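Local structure of 2-oxo-1,2-dihydroquinoline 8-monooxygenase, oxygenase component (1Z02) at residues A166-F171 and W404-A409. The protein is the oxygenase component of a Rieske-type monooxygenase, which hydroxylates 2-oxo-1,2-dihydroquinoline at position 8 using a [2Fe-2S] cluster and a separate iron centre. Sequence-based numbering, arbitrary orientation.
Sequences AHDLPF and WNRGIA
Asp168 and Arg406 meet in an end-on salt bridge, the two terminal nitrogens of the guanidinium each taking one carboxylate oxygen. The straighter bond runs from Arg406 NH2 to Asp168 OD1, 3.0 Å long with an N-H...O angle of 169°; it uses the syn lone pair of OD1 and lies in the guanidinium plane. Arg406 NH1 reaches Asp168 OD2, also at 3.0 Å, but from above the carboxylate plane and along a more bent path. The two flat groups are turned 33° against each other, so the pairing is twisted. Arginine suits the place because its chain, extended from CG to NE (chi3 -168°), spans backbones whose nearest CA atoms, those of Asp168 and Asn405, are 10.3 Å apart.

A water molecule adds a second link: it accepts a hydrogen bond from Arg406 NH1 at 2.9 Å and is hydrogen-bonded at 2.9 Å to His167 ND1, the in-plane ring nitrogen that suits histidine here. The remaining touch is van der Waals: His167 CB lies 3.9 Å from Arg406 NH1, at the guanidinium edge.

Aspartate suits its buried place because its charge is met by Arg406 while OD1 also accepts from Trp44 N; Arg406 NH2 donates to Asn42 O. With an alanine in place of Asp168, the Arg406 guanidinium would probably lose its carboxylate partner, and the Trp44 amide this acceptor. This structural salt bridge, away from both metal sites, ties two ring-hydroxylase loops, between strands 147-152 and 196-206 and after helix 392-404, with the start of Rieske strand 43-49 packed against both.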
loop_
_atom_site.group_PDB
_atom_site.type_symbol
_atom_site.label_atom_id
_atom_site.label_comp_id
_atom_site.label_asym_id
_atom_site.label_seq_id
_atom_site.Cartn_x
_atom_site.Cartn_y
_atom_site.Cartn_z
ATOM N N ALA A 166 1.782 39.252 3.163
ATOM C CA ALA A 166 3.139 39.651 3.504
ATOM C C ALA A 166 3.613 39.028 4.818
ATOM O O ALA A 166 4.790 38.693 4.966
ATOM C CB ALA A 166 3.222 41.182 3.579
ATOM N N HIS A 167 2.699 38.861 5.772
ATOM C CA HIS A 167 3.062 38.283 7.065
ATOM C C HIS A 167 3.578 36.849 6.982
ATOM O O HIS A 167 4.263 36.380 7.897
ATOM C CB HIS A 167 1.882 38.353 8.038
ATOM C CG HIS A 167 1.637 39.722 8.594
ATOM N ND1 HIS A 167 0.819 39.948 9.681
ATOM C CD2 HIS A 167 2.093 40.939 8.209
ATOM C CE1 HIS A 167 0.781 41.243 9.942
ATOM N NE2 HIS A 167 1.545 41.866 9.063
ATOM N N ASP A 168 3.252 36.155 5.897
ATOM C CA ASP A 168 3.713 34.779 5.706
ATOM C C ASP A 168 4.661 34.671 4.511
ATOM O O ASP A 168 4.776 33.610 3.883
ATOM C CB ASP A 168 2.521 33.833 5.511
ATOM C CG ASP A 168 1.792 33.533 6.808
ATOM O OD1 ASP A 168 0.769 32.812 6.771
ATOM O OD2 ASP A 168 2.240 34.013 7.873
ATOM N N LEU A 169 5.325 35.780 4.193
ATOM C CA LEU A 169 6.276 35.831 3.087
ATOM C C LEU A 169 7.606 36.308 3.660
ATOM O O LEU A 169 7.629 37.026 4.659
ATOM C CB LEU A 169 5.765 36.794 2.015
ATOM C CG LEU A 169 5.452 36.207 0.632
ATOM C CD1 LEU A 169 4.836 34.872 0.730
ATOM C CD2 LEU A 169 4.603 37.144 -0.151
ATOM N N PRO A 170 8.733 35.913 3.046
ATOM C CA PRO A 170 10.050 36.334 3.551
ATOM C C PRO A 170 10.202 37.845 3.748
ATOM O O PRO A 170 9.416 38.629 3.207
ATOM C CB PRO A 170 11.013 35.795 2.496
ATOM C CG PRO A 170 10.312 34.545 2.024
ATOM C CD PRO A 170 8.872 35.005 1.894
ATOM N N PHE A 171 11.215 38.233 4.525
ATOM C CA PHE A 171 11.504 39.642 4.806
ATOM C C PHE A 171 11.780 40.366 3.494
ATOM O O PHE A 171 12.439 39.817 2.617
ATOM C CB PHE A 171 12.729 39.773 5.719
ATOM C CG PHE A 171 12.658 38.926 6.958
ATOM C CD1 PHE A 171 13.373 37.734 7.042
ATOM C CD2 PHE A 171 11.859 39.308 8.034
ATOM C CE1 PHE A 171 13.292 36.929 8.176
ATOM C CE2 PHE A 171 11.770 38.508 9.175
ATOM C CZ PHE A 171 12.489 37.317 9.244
ATOM N N TRP A 404 5.178 30.686 17.267
ATOM C CA TRP A 404 4.319 31.547 16.465
ATOM C C TRP A 404 3.387 30.976 15.404
ATOM O O TRP A 404 2.744 31.749 14.695
ATOM C CB TRP A 404 5.167 32.636 15.811
ATOM C CG TRP A 404 5.829 33.507 16.808
ATOM C CD1 TRP A 404 7.079 33.363 17.325
ATOM C CD2 TRP A 404 5.238 34.613 17.480
ATOM N NE1 TRP A 404 7.307 34.316 18.287
ATOM C CE2 TRP A 404 6.191 35.098 18.401
ATOM C CE3 TRP A 404 3.991 35.242 17.394
ATOM C CZ2 TRP A 404 5.935 36.181 19.233
ATOM C CZ3 TRP A 404 3.738 36.315 18.219
ATOM C CH2 TRP A 404 4.708 36.773 19.127
ATOM N N ASN A 405 3.290 29.658 15.272
ATOM C CA ASN A 405 2.395 29.117 14.255
ATOM C C ASN A 405 0.975 29.510 14.639
ATOM O O ASN A 405 0.701 29.729 15.820
ATOM C CB ASN A 405 2.550 27.596 14.164
ATOM C CG ASN A 405 1.966 26.869 15.352
ATOM O OD1 ASN A 405 0.755 26.698 15.447
ATOM N ND2 ASN A 405 2.825 26.430 16.265
ATOM N N ARG A 406 0.080 29.633 13.655
ATOM C CA ARG A 406 -1.299 30.024 13.940
ATOM C C ARG A 406 -2.209 28.827 14.131
ATOM O O ARG A 406 -3.421 28.982 14.210
ATOM C CB ARG A 406 -1.874 30.903 12.817
ATOM C CG ARG A 406 -1.091 32.163 12.536
ATOM C CD ARG A 406 -1.944 33.224 11.853
ATOM N NE ARG A 406 -1.102 34.309 11.347
ATOM C CZ ARG A 406 -0.426 34.257 10.205
ATOM N NH1 ARG A 406 0.327 35.284 9.839
ATOM N NH2 ARG A 406 -0.531 33.193 9.411
ATOM N N GLY A 407 -1.634 27.631 14.198
ATOM C CA GLY A 407 -2.454 26.448 14.381
ATOM C C GLY A 407 -1.803 25.186 13.856
ATOM O O GLY A 407 -0.993 25.226 12.933
ATOM N N ILE A 408 -2.158 24.059 14.459
ATOM C CA ILE A 408 -1.625 22.770 14.056
ATOM C C ILE A 408 -2.752 22.022 13.354
ATOM O O ILE A 408 -3.795 21.756 13.943
ATOM C CB ILE A 408 -1.141 21.978 15.289
ATOM C CG1 ILE A 408 0.044 22.713 15.924
ATOM C CG2 ILE A 408 -0.746 20.559 14.894
ATOM C CD1 ILE A 408 0.520 22.105 17.216
ATOM N N ALA A 409 -2.538 21.705 12.082
ATOM C CA ALA A 409 -3.540 21.006 11.294
ATOM C C ALA A 409 -3.864 19.628 11.869
ATOM O O ALA A 409 -2.991 18.910 12.353
ATOM C CB ALA A 409 -3.069 20.889 9.848
HETATM O O HOH W 1 0.031 37.744 11.382
#